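Local coordinates for protein Rna-directed RNA polymerase (PDB 3ZED) that probably copies the viral RNA genome as an RNA-dependent RNA polymerase, occurring both free and covalently attached to that RNA, and binds the capsid protein VP3, at residues A155-S161 with K305-Q311; R34-A38 with Q311-D315; N194-K199 with Y420-R425; I207-K211 with R425-N429. Residue numbers count along the deposited sequence, not the author numbering.

In the fold
The four contacts form two pairs, on opposite sides of the chain's centre. Interactions 1 and 2 touch, with centres 8 Å apart. They share Gln311, where strand 299-310 gives way to the following loop, and the N-terminal segment 34-38 packs beside that point. Interactions 3 and 4 have centres 12 Å apart, share Arg425 and both use helix 412-426. Centres of different pairs lie 40 to 49 Å apart. Along the chain, the 155-161/305-311 contact lies between the segments of interaction 2, ending at the shared Gln311. The segments of interactions 3 and 4 alternate with those of the first pair, so the two sites interleave along the palm-domain region of the polymerase.

Interaction 1 of 4, residues A155-S161 with K305-Q311; sequences ATLQYGS and KGERYTQ
Two strands pair as an antiparallel ladder, strand 157-160 against strand 307-310. Their short axes approach to 4.3 Å at 143°. The helix runs through Ala155 and Thr156, and Thr156 O accepts a hydrogen bond from Gln311 N (2.8 Å). Leu157 leaves helical geometry (phi/psi -104/168) and forms a non-hydrogen-bonded pair with Thr310, CA-CA 4.5 Å, their side chains diverging. Gln311 NE2 donates to Leu157 O (2.7 Å), so Gln311 holds the helix-strand junction by backbone and side chain. Gln158 and Tyr309 are a hydrogen-bonded pair with side chains on one face: Gln158 N to Tyr309 O is 2.8 Å and Tyr309 N to Gln158 O is 2.9 Å. Tyr159 (chi1 t) and Arg308 share the other face in a non-hydrogen-bonded pair, CA-CA 4.1 Å. Arg308 CG meets the edge of the Tyr159 ring at CD1, 3.8 Å. Gly160 closes the ladder, with Gly160 N to Glu307 O and Glu307 N to Gly160 O both 3.0 Å. The Tyr309 ring edge reaches Gly160 O, with CE2 3.3 Å away. Strand 299-310 also pairs with strands 320-323 and 456-459 in a mixed sheet, and helix 580-588 packs against Leu157 and Arg308.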
loop_
_atom_site.group_PDB
_atom_site.type_symbol
_atom_site.label_atom_id
_atom_site.label_comp_id
_atom_site.label_asym_id
_atom_site.label_seq_id
_atom_site.Cartn_x
_atom_site.Cartn_y
_atom_site.Cartn_z
ATOM N N ALA B 155 2.649 29.109 5.277
ATOM C CA ALA B 155 1.907 30.047 4.438
ATOM C C ALA B 155 1.263 29.419 3.190
ATOM O O ALA B 155 0.250 29.939 2.747
ATOM C CB ALA B 155 2.814 31.191 4.007
ATOM N N THR B 156 1.819 28.322 2.629
ATOM C CA THR B 156 1.308 27.762 1.365
ATOM C C THR B 156 0.708 26.367 1.469
ATOM O O THR B 156 -0.016 25.965 0.555
ATOM C CB THR B 156 2.411 27.760 0.309
ATOM O OG1 THR B 156 3.469 26.912 0.763
ATOM C CG2 THR B 156 2.923 29.172 0.005
ATOM N N LEU B 157 0.994 25.631 2.551
ATOM C CA LEU B 157 0.456 24.292 2.754
ATOM C C LEU B 157 -0.684 24.292 3.780
ATOM O O LEU B 157 -0.908 25.269 4.484
ATOM C CB LEU B 157 1.555 23.269 3.185
ATOM C CG LEU B 157 2.809 23.121 2.312
ATOM C CD1 LEU B 157 3.750 22.102 2.894
ATOM C CD2 LEU B 157 2.466 22.761 0.851
ATOM N N GLN B 158 -1.406 23.176 3.846
ATOM C CA GLN B 158 -2.452 22.946 4.812
ATOM C C GLN B 158 -2.609 21.455 5.047
ATOM O O GLN B 158 -2.884 20.711 4.107
ATOM C CB GLN B 158 -3.792 23.569 4.362
ATOM C CG GLN B 158 -4.937 23.359 5.365
ATOM C CD GLN B 158 -4.635 23.982 6.705
ATOM O OE1 GLN B 158 -4.507 25.199 6.821
ATOM N NE2 GLN B 158 -4.470 23.157 7.736
ATOM N N TYR B 159 -2.437 21.016 6.298
ATOM C CA TYR B 159 -2.731 19.631 6.623
ATOM C C TYR B 159 -4.237 19.523 6.827
ATOM O O TYR B 159 -4.840 20.387 7.479
ATOM C CB TYR B 159 -1.954 19.103 7.842
ATOM C CG TYR B 159 -2.325 17.669 8.160
ATOM C CD1 TYR B 159 -1.817 16.614 7.408
ATOM C CD2 TYR B 159 -3.275 17.374 9.136
ATOM C CE1 TYR B 159 -2.211 15.297 7.645
ATOM C CE2 TYR B 159 -3.696 16.063 9.365
ATOM C CZ TYR B 159 -3.149 15.025 8.628
ATOM O OH TYR B 159 -3.518 13.722 8.884
ATOM N N GLY B 160 -4.829 18.491 6.249
ATOM C CA GLY B 160 -6.261 18.281 6.353
ATOM C C GLY B 160 -6.802 17.281 5.359
ATOM O O GLY B 160 -6.039 16.686 4.599
ATOM N N SER B 161 -8.137 17.126 5.336
ATOM C CA SER B 161 -8.841 16.156 4.504
ATOM C C SER B 161 -9.513 16.817 3.266
ATOM O O SER B 161 -10.504 16.300 2.738
ATOM C CB SER B 161 -9.853 15.389 5.351
ATOM O OG SER B 161 -10.666 16.266 6.116
ATOM N N LYS B 305 -8.291 11.648 1.794
ATOM C CA LYS B 305 -7.039 11.371 2.509
ATOM C C LYS B 305 -6.482 12.633 3.205
ATOM O O LYS B 305 -6.400 13.696 2.578
ATOM C CB LYS B 305 -5.994 10.807 1.529
ATOM C CG LYS B 305 -4.797 10.162 2.187
ATOM C CD LYS B 305 -3.920 9.463 1.157
ATOM C CE LYS B 305 -2.869 8.592 1.817
ATOM N NZ LYS B 305 -1.765 9.403 2.387
ATOM N N GLY B 306 -6.104 12.488 4.479
ATOM C CA GLY B 306 -5.475 13.550 5.264
ATOM C C GLY B 306 -4.042 13.722 4.800
ATOM O O GLY B 306 -3.266 12.769 4.826
ATOM N N GLU B 307 -3.706 14.898 4.277
ATOM C CA GLU B 307 -2.370 15.189 3.746
ATOM C C GLU B 307 -2.024 16.655 3.853
ATOM O O GLU B 307 -2.894 17.475 4.142
ATOM C CB GLU B 307 -2.303 14.778 2.268
ATOM C CG GLU B 307 -1.619 13.449 2.097
ATOM C CD GLU B 307 -1.757 12.823 0.735
ATOM O OE1 GLU B 307 -2.172 13.526 -0.216
ATOM O OE2 GLU B 307 -1.415 11.626 0.616
ATOM N N ARG B 308 -0.762 16.989 3.571
ATOM C CA ARG B 308 -0.295 18.359 3.559
ATOM C C ARG B 308 -0.455 18.831 2.116
ATOM O O ARG B 308 0.417 18.634 1.261
ATOM C CB ARG B 308 1.129 18.484 4.154
ATOM C CG ARG B 308 1.077 18.295 5.686
ATOM C CD ARG B 308 2.369 18.022 6.441
ATOM N NE ARG B 308 2.686 16.605 6.472
ATOM C CZ ARG B 308 2.743 15.832 7.550
ATOM N NH1 ARG B 308 2.520 16.335 8.751
ATOM N NH2 ARG B 308 3.027 14.553 7.433
ATOM N N TYR B 309 -1.665 19.355 1.834
ATOM C CA TYR B 309 -2.069 19.876 0.538
ATOM C C TYR B 309 -1.617 21.304 0.340
ATOM O O TYR B 309 -1.405 22.028 1.308
ATOM C CB TYR B 309 -3.599 19.807 0.408
ATOM C CG TYR B 309 -4.139 18.396 0.376
ATOM C CD1 TYR B 309 -3.924 17.574 -0.722
ATOM C CD2 TYR B 309 -4.887 17.892 1.435
ATOM C CE1 TYR B 309 -4.408 16.269 -0.756
ATOM C CE2 TYR B 309 -5.388 16.591 1.409
ATOM C CZ TYR B 309 -5.155 15.788 0.303
ATOM O OH TYR B 309 -5.637 14.504 0.238
ATOM N N THR B 310 -1.499 21.723 -0.922
ATOM C CA THR B 310 -1.190 23.107 -1.294
ATOM C C THR B 310 -2.493 23.889 -1.116
ATOM O O THR B 310 -3.519 23.456 -1.640
ATOM C CB THR B 310 -0.610 23.121 -2.721
ATOM O OG1 THR B 310 0.731 22.650 -2.641
ATOM C CG2 THR B 310 -0.585 24.467 -3.343
ATOM N N GLN B 311 -2.468 25.003 -0.341
ATOM C CA GLN B 311 -3.647 25.859 -0.105
ATOM C C GLN B 311 -4.284 26.329 -1.418
ATOM O O GLN B 311 -5.490 26.237 -1.577
ATOM C CB GLN B 311 -3.285 27.085 0.735
ATOM C CG GLN B 311 -3.000 26.773 2.202
ATOM C CD GLN B 311 -2.521 27.998 2.919
ATOM O OE1 GLN B 311 -2.822 29.125 2.547
ATOM N NE2 GLN B 311 -1.764 27.815 3.968
#

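Interaction 2 of 4, residues R34-A38 with Q311-D315; sequences RFRPA and QVDWD
Neither segment forms regular helix or strand. Residues 34-38 are extended (phi/psi -81/129 at Phe35, -56/143 at Pro37). Residues 311-315 make a turn after strand 299-310, with a hydrogen bond from Trp314 N to Gln311 O (3.1 Å). The motif is a T-shaped aromatic pair between two loops, joining the N-terminal part of the chain to the loop between strands 299-310 and 320-323. The backbones stay apart: CA-CA is 7.3 Å for Phe35 with Gln311 and 7.4 Å for Pro37 with Trp314. No direct hydrogen bond links them. Phe35 (chi1 t) points its edge at the face of Trp314 (chi1 t). The centroids of the Phe35 ring and the Trp314 five-membered ring are 5.2 Å apart, with planes at 75°. Gln311 CG lies over the Phe35 face, 3.8 Å from the centroid, in a CH-pi contact. Gln311 NE2 donates to Leu157 O. Pro37 CB packs on Trp314 CD1 at 3.7 Å. Gln158 of the neighbouring strand touches both aromatic residues. Asp315 OD1 hydrogen-bonds Ser163 OG. Two waters bridge the far end. One donates to Ala38 O (2.9 Å) and Asp315 OD1 (2.7 Å). The other accepts from Ala38 N (2.8 Å) and donates to Asp315 OD2 (3.0 Å).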
loop_
_atom_site.group_PDB
_atom_site.type_symbol
_atom_site.label_atom_id
_atom_site.label_comp_id
_atom_site.label_asym_id
_atom_site.label_seq_id
_atom_site.Cartn_x
_atom_site.Cartn_y
_atom_site.Cartn_z
ATOM N N ARG B 34 -4.007 31.991 9.292
ATOM C CA ARG B 34 -4.610 30.665 9.160
ATOM C C ARG B 34 -5.347 30.592 7.849
ATOM O O ARG B 34 -5.967 31.575 7.428
ATOM C CB ARG B 34 -5.614 30.366 10.298
ATOM C CG ARG B 34 -5.057 29.762 11.573
ATOM C CD ARG B 34 -4.307 28.456 11.389
ATOM N NE ARG B 34 -5.118 27.310 10.963
ATOM C CZ ARG B 34 -5.747 26.478 11.790
ATOM N NH1 ARG B 34 -5.738 26.696 13.098
ATOM N NH2 ARG B 34 -6.407 25.433 11.311
ATOM N N PHE B 35 -5.275 29.442 7.199
ATOM C CA PHE B 35 -5.969 29.237 5.952
ATOM C C PHE B 35 -7.409 28.903 6.261
ATOM O O PHE B 35 -7.676 28.042 7.107
ATOM C CB PHE B 35 -5.287 28.120 5.139
ATOM C CG PHE B 35 -6.049 27.648 3.925
ATOM C CD1 PHE B 35 -6.339 28.525 2.875
ATOM C CD2 PHE B 35 -6.449 26.325 3.811
ATOM C CE1 PHE B 35 -7.022 28.077 1.741
ATOM C CE2 PHE B 35 -7.125 25.872 2.674
ATOM C CZ PHE B 35 -7.407 26.745 1.647
ATOM N N ARG B 36 -8.336 29.624 5.610
ATOM C CA ARG B 36 -9.767 29.374 5.723
ATOM C C ARG B 36 -10.238 28.878 4.368
ATOM O O ARG B 36 -10.314 29.682 3.431
ATOM C CB ARG B 36 -10.543 30.623 6.185
ATOM C CG ARG B 36 -12.046 30.369 6.411
ATOM C CD ARG B 36 -12.751 31.492 7.165
ATOM N NE ARG B 36 -12.407 31.594 8.592
ATOM C CZ ARG B 36 -13.005 30.937 9.588
ATOM N NH1 ARG B 36 -13.970 30.065 9.334
ATOM N NH2 ARG B 36 -12.619 31.127 10.840
ATOM N N PRO B 37 -10.506 27.560 4.218
ATOM C CA PRO B 37 -10.974 27.063 2.913
ATOM C C PRO B 37 -12.229 27.809 2.448
ATOM O O PRO B 37 -13.039 28.211 3.273
ATOM C CB PRO B 37 -11.262 25.580 3.178
ATOM C CG PRO B 37 -10.425 25.239 4.369
ATOM C CD PRO B 37 -10.446 26.471 5.218
ATOM N N ALA B 38 -12.339 28.056 1.137
ATOM C CA ALA B 38 -13.481 28.744 0.544
ATOM C C ALA B 38 -14.730 27.868 0.643
ATOM O O ALA B 38 -14.610 26.650 0.824
ATOM C CB ALA B 38 -13.186 29.067 -0.923
ATOM N N GLN B 311 -2.468 25.003 -0.341
ATOM C CA GLN B 311 -3.647 25.859 -0.105
ATOM C C GLN B 311 -4.284 26.329 -1.418
ATOM O O GLN B 311 -5.490 26.237 -1.577
ATOM C CB GLN B 311 -3.285 27.085 0.735
ATOM C CG GLN B 311 -3.000 26.773 2.202
ATOM C CD GLN B 311 -2.521 27.998 2.919
ATOM O OE1 GLN B 311 -2.822 29.125 2.547
ATOM N NE2 GLN B 311 -1.764 27.815 3.968
ATOM N N VAL B 312 -3.458 26.788 -2.374
ATOM C CA VAL B 312 -3.902 27.283 -3.681
ATOM C C VAL B 312 -4.666 26.172 -4.471
ATOM O O VAL B 312 -5.574 26.508 -5.227
ATOM C CB VAL B 312 -2.697 27.901 -4.460
ATOM C CG1 VAL B 312 -2.852 27.797 -5.971
ATOM C CG2 VAL B 312 -2.500 29.363 -4.056
ATOM N N ASP B 313 -4.363 24.884 -4.236
ATOM C CA ASP B 313 -5.027 23.765 -4.925
ATOM C C ASP B 313 -5.916 22.943 -3.995
ATOM O O ASP B 313 -6.264 21.813 -4.348
ATOM C CB ASP B 313 -3.999 22.836 -5.605
ATOM C CG ASP B 313 -3.032 23.536 -6.547
ATOM O OD1 ASP B 313 -3.479 24.425 -7.310
ATOM O OD2 ASP B 313 -1.823 23.206 -6.508
ATOM N N TRP B 314 -6.339 23.518 -2.838
ATOM C CA TRP B 314 -7.220 22.843 -1.871
ATOM C C TRP B 314 -8.472 22.246 -2.520
ATOM O O TRP B 314 -8.854 21.121 -2.187
ATOM C CB TRP B 314 -7.650 23.834 -0.790
ATOM C CG TRP B 314 -8.360 23.209 0.375
ATOM C CD1 TRP B 314 -9.686 23.311 0.673
ATOM C CD2 TRP B 314 -7.765 22.449 1.437
ATOM N NE1 TRP B 314 -9.965 22.636 1.836
ATOM C CE2 TRP B 314 -8.800 22.115 2.344
ATOM C CE3 TRP B 314 -6.461 21.994 1.699
ATOM C CZ2 TRP B 314 -8.568 21.371 3.514
ATOM C CZ3 TRP B 314 -6.238 21.231 2.842
ATOM C CH2 TRP B 314 -7.283 20.924 3.733
ATOM N N ASP B 315 -9.124 23.006 -3.422
ATOM C CA ASP B 315 -10.344 22.563 -4.100
ATOM C C ASP B 315 -10.058 21.924 -5.478
ATOM O O ASP B 315 -10.996 21.599 -6.207
ATOM C CB ASP B 315 -11.333 23.742 -4.236
ATOM C CG ASP B 315 -11.784 24.314 -2.897
ATOM O OD1 ASP B 315 -12.174 23.520 -2.012
ATOM O OD2 ASP B 315 -11.746 25.554 -2.736
HETATM O O HOH W 1 -13.651 24.024 0.222
HETATM O O HOH W 2 -10.353 27.040 -0.525
#

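Interaction 3 of 4, residues N194-K199 with Y420-R425; sequences NEQLAK and YYLLTR
Segments 194-199 and 420-425, of helices 194-204 and 412-426, cross steeply at -74°, their short axes 9.9 Å apart. A buried bidentate salt bridge joins the two helices. Tyr420 (chi1 t) covers Asn194, with Asn194 CB over its ring face 3.7 Å from the centroid, a CH-pi contact. The ring edge meets Ala198, with Ala198 CB to Tyr420 CE2 3.9 Å. Tyr420 OH donates to Glu195 OE1 (2.7 Å). Tyr421 is the closest backbone neighbour of Ala198, CA-CA 5.3 Å, and its CD1 packs 4.0 Å from Ala198 CB. A wider pi-type turn spans 422-425. Thr424 OG1 donates to Tyr420 O (2.8 Å) and accepts from Arg425 NH1 (3.1 Å). Arg425 makes the salt bridge with Glu195: NH1 to OE1 is 2.9 Å and NH2 to OE2 is 2.7 Å. Its guanidinium face lies over Ala198, with CB 3.4 Å from Arg425 NH1, a close approach consistent with that small side chain. Glu202 also pairs with Arg425. Helix 724-732 packs against Thr424 and Arg425, while helix 476-493 meets Leu197 and Leu422.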
loop_
_atom_site.group_PDB
_atom_site.type_symbol
_atom_site.label_atom_id
_atom_site.label_comp_id
_atom_site.label_asym_id
_atom_site.label_seq_id
_atom_site.Cartn_x
_atom_site.Cartn_y
_atom_site.Cartn_z
ATOM N N ASN B 194 0.620 -14.427 -18.764
ATOM C CA ASN B 194 0.676 -14.480 -17.304
ATOM C C ASN B 194 1.996 -15.092 -16.845
ATOM O O ASN B 194 2.612 -14.579 -15.915
ATOM C CB ASN B 194 -0.491 -15.277 -16.743
ATOM C CG ASN B 194 -1.803 -14.538 -16.731
ATOM O OD1 ASN B 194 -1.865 -13.329 -16.522
ATOM N ND2 ASN B 194 -2.890 -15.261 -16.926
ATOM N N GLU B 195 2.457 -16.144 -17.541
ATOM C CA GLU B 195 3.701 -16.849 -17.217
ATOM C C GLU B 195 4.934 -15.977 -17.468
ATOM O O GLU B 195 5.847 -15.994 -16.647
ATOM C CB GLU B 195 3.796 -18.195 -17.972
ATOM C CG GLU B 195 4.978 -19.070 -17.572
ATOM C CD GLU B 195 5.135 -19.466 -16.113
ATOM O OE1 GLU B 195 4.144 -19.405 -15.345
ATOM O OE2 GLU B 195 6.261 -19.873 -15.745
ATOM N N GLN B 196 4.948 -15.191 -18.554
ATOM C CA GLN B 196 6.066 -14.277 -18.840
ATOM C C GLN B 196 6.182 -13.209 -17.745
ATOM O O GLN B 196 7.296 -12.919 -17.299
ATOM C CB GLN B 196 5.920 -13.638 -20.217
ATOM C CG GLN B 196 6.285 -14.594 -21.344
ATOM C CD GLN B 196 5.983 -14.046 -22.714
ATOM O OE1 GLN B 196 5.086 -13.207 -22.905
ATOM N NE2 GLN B 196 6.705 -14.550 -23.707
ATOM N N LEU B 197 5.038 -12.675 -17.274
ATOM C CA LEU B 197 5.020 -11.710 -16.172
ATOM C C LEU B 197 5.506 -12.340 -14.868
ATOM O O LEU B 197 6.279 -11.708 -14.147
ATOM C CB LEU B 197 3.632 -11.120 -15.962
ATOM C CG LEU B 197 3.216 -10.019 -16.918
ATOM C CD1 LEU B 197 1.886 -9.500 -16.520
ATOM C CD2 LEU B 197 4.215 -8.860 -16.917
ATOM N N ALA B 198 5.093 -13.599 -14.598
ATOM C CA ALA B 198 5.499 -14.374 -13.424
ATOM C C ALA B 198 7.022 -14.553 -13.379
ATOM O O ALA B 198 7.612 -14.439 -12.305
ATOM C CB ALA B 198 4.807 -15.730 -13.427
ATOM N N LYS B 199 7.652 -14.783 -14.544
ATOM C CA LYS B 199 9.106 -14.931 -14.671
ATOM C C LYS B 199 9.815 -13.604 -14.331
ATOM O O LYS B 199 10.901 -13.630 -13.754
ATOM C CB LYS B 199 9.499 -15.418 -16.082
ATOM C CG LYS B 199 9.045 -16.845 -16.428
ATOM C CD LYS B 199 9.542 -17.944 -15.467
ATOM C CE LYS B 199 11.025 -18.208 -15.581
ATOM N NZ LYS B 199 11.474 -19.250 -14.630
ATOM N N TYR B 420 -2.240 -14.714 -10.471
ATOM C CA TYR B 420 -1.601 -15.859 -11.119
ATOM C C TYR B 420 -0.243 -16.141 -10.441
ATOM O O TYR B 420 0.040 -17.278 -10.088
ATOM C CB TYR B 420 -1.431 -15.586 -12.626
ATOM C CG TYR B 420 -0.666 -16.670 -13.351
ATOM C CD1 TYR B 420 -1.320 -17.787 -13.868
ATOM C CD2 TYR B 420 0.716 -16.585 -13.518
ATOM C CE1 TYR B 420 -0.616 -18.807 -14.502
ATOM C CE2 TYR B 420 1.430 -17.602 -14.147
ATOM C CZ TYR B 420 0.757 -18.707 -14.648
ATOM O OH TYR B 420 1.450 -19.709 -15.285
ATOM N N TYR B 421 0.585 -15.092 -10.265
ATOM C CA TYR B 421 1.909 -15.190 -9.648
ATOM C C TYR B 421 1.826 -15.704 -8.202
ATOM O O TYR B 421 2.580 -16.607 -7.840
ATOM C CB TYR B 421 2.622 -13.831 -9.701
ATOM C CG TYR B 421 3.999 -13.853 -9.077
ATOM C CD1 TYR B 421 5.029 -14.599 -9.639
ATOM C CD2 TYR B 421 4.271 -13.125 -7.926
ATOM C CE1 TYR B 421 6.294 -14.640 -9.058
ATOM C CE2 TYR B 421 5.535 -13.148 -7.339
ATOM C CZ TYR B 421 6.540 -13.918 -7.902
ATOM O OH TYR B 421 7.789 -13.923 -7.345
ATOM N N LEU B 422 0.891 -15.175 -7.399
ATOM C CA LEU B 422 0.716 -15.602 -6.009
ATOM C C LEU B 422 0.244 -17.061 -5.904
ATOM O O LEU B 422 0.733 -17.794 -5.053
ATOM C CB LEU B 422 -0.284 -14.689 -5.280
ATOM C CG LEU B 422 0.126 -13.202 -5.046
ATOM C CD1 LEU B 422 -1.007 -12.439 -4.418
ATOM C CD2 LEU B 422 1.339 -13.081 -4.124
ATOM N N LEU B 423 -0.697 -17.487 -6.769
ATOM C CA LEU B 423 -1.244 -18.846 -6.713
ATOM C C LEU B 423 -0.300 -19.895 -7.287
ATOM O O LEU B 423 -0.358 -21.027 -6.837
ATOM C CB LEU B 423 -2.617 -18.941 -7.399
ATOM C CG LEU B 423 -3.836 -18.851 -6.464
ATOM C CD1 LEU B 423 -3.943 -17.460 -5.809
ATOM C CD2 LEU B 423 -5.122 -19.171 -7.217
ATOM N N THR B 424 0.587 -19.526 -8.232
ATOM C CA THR B 424 1.526 -20.486 -8.818
ATOM C C THR B 424 2.838 -20.542 -8.001
ATOM O O THR B 424 3.337 -21.623 -7.755
ATOM C CB THR B 424 1.797 -20.187 -10.322
ATOM O OG1 THR B 424 2.309 -18.864 -10.482
ATOM C CG2 THR B 424 0.560 -20.347 -11.193
ATOM N N ARG B 425 3.388 -19.394 -7.586
ATOM C CA ARG B 425 4.668 -19.350 -6.880
ATOM C C ARG B 425 4.530 -19.351 -5.348
ATOM O O ARG B 425 5.482 -19.731 -4.670
ATOM C CB ARG B 425 5.502 -18.122 -7.335
ATOM C CG ARG B 425 6.333 -18.329 -8.613
ATOM C CD ARG B 425 5.489 -18.513 -9.867
ATOM N NE ARG B 425 6.332 -18.625 -11.055
ATOM C CZ ARG B 425 5.896 -18.872 -12.283
ATOM N NH1 ARG B 425 4.598 -19.022 -12.519
ATOM N NH2 ARG B 425 6.753 -18.966 -13.288
#

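Interaction 4 of 4, residues I207-K211 with R425-N429; sequences INTPK and RGWTN
The contact belongs to the C-terminal end of helix 412-426, near which lies an inverse gamma turn centred on Trp427 (phi/psi -75/57), with a weak hydrogen bond from Thr428 N to Gly426 O (2.8 Å). The extended loop 207-211 packs across it. The closest backbone approach is Thr209 to Gly426, CA-CA 4.2 Å. Ile207 (chi1 p) points toward the helix, with CD1 3.7 Å from Arg425 CB and 3.6 Å from Gly426 N. Thr209 CA makes a CA-H...O contact with Gly426 O at 3.4 Å. Pro210 CG sits over the Trp427 face, 3.6 Å from the six-membered ring centroid and 6° off its normal, a CH-pi contact. A water donates to Thr428 O (3.0 Å) and weakly meets Thr209 OG1 (3.3 Å). Pro338 of helix 326-340 touches both Pro210 and Trp427, and Trp427 NE1 donates to Val335 O. Asn429 OD1 accepts a hydrogen bond from a basic side chain of the capsid protein VP3 chain. No direct hydrogen bond joins the segments, so the contact rests on apolar packing, one CH-pi and one CA-H...O contact, and a water bridge weak on the Thr209 side.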
loop_
_atom_site.group_PDB
_atom_site.type_symbol
_atom_site.label_atom_id
_atom_site.label_comp_id
_atom_site.label_asym_id
_atom_site.label_seq_id
_atom_site.Cartn_x
_atom_site.Cartn_y
_atom_site.Cartn_z
ATOM N N ILE B 207 9.145 -14.190 -3.963
ATOM C CA ILE B 207 8.263 -14.592 -2.872
ATOM C C ILE B 207 8.577 -16.009 -2.409
ATOM O O ILE B 207 9.092 -16.826 -3.176
ATOM C CB ILE B 207 6.746 -14.459 -3.226
ATOM C CG1 ILE B 207 6.334 -15.354 -4.442
ATOM C CG2 ILE B 207 6.325 -12.989 -3.374
ATOM C CD1 ILE B 207 4.827 -15.583 -4.682
ATOM N N ASN B 208 8.229 -16.299 -1.157
ATOM C CA ASN B 208 8.290 -17.646 -0.606
ATOM C C ASN B 208 6.876 -18.165 -0.514
ATOM O O ASN B 208 5.926 -17.399 -0.714
ATOM C CB ASN B 208 8.961 -17.652 0.769
ATOM C CG ASN B 208 10.441 -17.525 0.699
ATOM O OD1 ASN B 208 11.121 -18.341 0.067
ATOM N ND2 ASN B 208 10.969 -16.512 1.367
ATOM N N THR B 209 6.716 -19.453 -0.184
ATOM C CA THR B 209 5.373 -19.990 -0.011
ATOM C C THR B 209 4.890 -19.583 1.373
ATOM O O THR B 209 5.754 -19.374 2.244
ATOM C CB THR B 209 5.374 -21.536 -0.142
ATOM O OG1 THR B 209 6.048 -22.092 0.989
ATOM C CG2 THR B 209 5.950 -22.050 -1.474
ATOM N N PRO B 210 3.560 -19.552 1.667
ATOM C CA PRO B 210 3.144 -19.359 3.071
ATOM C C PRO B 210 3.702 -20.488 3.946
ATOM O O PRO B 210 4.037 -21.555 3.417
ATOM C CB PRO B 210 1.614 -19.448 3.005
ATOM C CG PRO B 210 1.270 -19.187 1.564
ATOM C CD PRO B 210 2.394 -19.768 0.784
ATOM N N LYS B 211 3.808 -20.273 5.266
ATOM C CA LYS B 211 4.269 -21.307 6.208
ATOM C C LYS B 211 3.466 -22.602 6.009
ATOM O O LYS B 211 2.289 -22.530 5.654
ATOM C CB LYS B 211 4.104 -20.821 7.657
ATOM C CG LYS B 211 5.070 -19.725 8.068
ATOM C CD LYS B 211 4.701 -19.148 9.430
ATOM C CE LYS B 211 5.900 -18.975 10.340
ATOM N NZ LYS B 211 6.807 -17.871 9.906
ATOM N N ARG B 425 3.388 -19.394 -7.586
ATOM C CA ARG B 425 4.668 -19.350 -6.880
ATOM C C ARG B 425 4.530 -19.351 -5.348
ATOM O O ARG B 425 5.482 -19.731 -4.670
ATOM C CB ARG B 425 5.502 -18.122 -7.335
ATOM C CG ARG B 425 6.333 -18.329 -8.613
ATOM C CD ARG B 425 5.489 -18.513 -9.867
ATOM N NE ARG B 425 6.332 -18.625 -11.055
ATOM C CZ ARG B 425 5.896 -18.872 -12.283
ATOM N NH1 ARG B 425 4.598 -19.022 -12.519
ATOM N NH2 ARG B 425 6.753 -18.966 -13.288
ATOM N N GLY B 426 3.384 -18.925 -4.827
ATOM C CA GLY B 426 3.158 -18.867 -3.387
ATOM C C GLY B 426 2.362 -20.055 -2.883
ATOM O O GLY B 426 2.898 -20.932 -2.198
ATOM N N TRP B 427 1.077 -20.106 -3.274
ATOM C CA TRP B 427 0.085 -21.115 -2.897
ATOM C C TRP B 427 0.309 -22.432 -3.637
ATOM O O TRP B 427 -0.595 -22.956 -4.308
ATOM C CB TRP B 427 -1.319 -20.544 -3.151
ATOM C CG TRP B 427 -1.629 -19.419 -2.202
ATOM C CD1 TRP B 427 -1.624 -18.085 -2.478
ATOM C CD2 TRP B 427 -1.881 -19.538 -0.795
ATOM N NE1 TRP B 427 -1.909 -17.367 -1.344
ATOM C CE2 TRP B 427 -2.065 -18.232 -0.293
ATOM C CE3 TRP B 427 -1.985 -20.631 0.092
ATOM C CZ2 TRP B 427 -2.347 -17.983 1.057
ATOM C CZ3 TRP B 427 -2.240 -20.383 1.431
ATOM C CH2 TRP B 427 -2.439 -19.076 1.900
ATOM N N THR B 428 1.518 -22.988 -3.477
ATOM C CA THR B 428 1.899 -24.244 -4.123
ATOM C C THR B 428 2.668 -25.143 -3.143
ATOM O O THR B 428 3.521 -24.656 -2.408
ATOM C CB THR B 428 2.709 -23.963 -5.427
ATOM O OG1 THR B 428 2.933 -25.189 -6.119
ATOM C CG2 THR B 428 4.060 -23.282 -5.165
ATOM N N ASN B 429 2.371 -26.449 -3.142
ATOM C CA ASN B 429 3.098 -27.422 -2.311
ATOM C C ASN B 429 4.415 -27.779 -3.009
ATOM O O ASN B 429 4.578 -27.469 -4.198
ATOM C CB ASN B 429 2.249 -28.667 -2.060
ATOM C CG ASN B 429 1.054 -28.437 -1.173
ATOM O OD1 ASN B 429 1.178 -27.952 -0.038
ATOM N ND2 ASN B 429 -0.128 -28.834 -1.643
HETATM O O HOH W 3 4.046 -24.632 0.530
#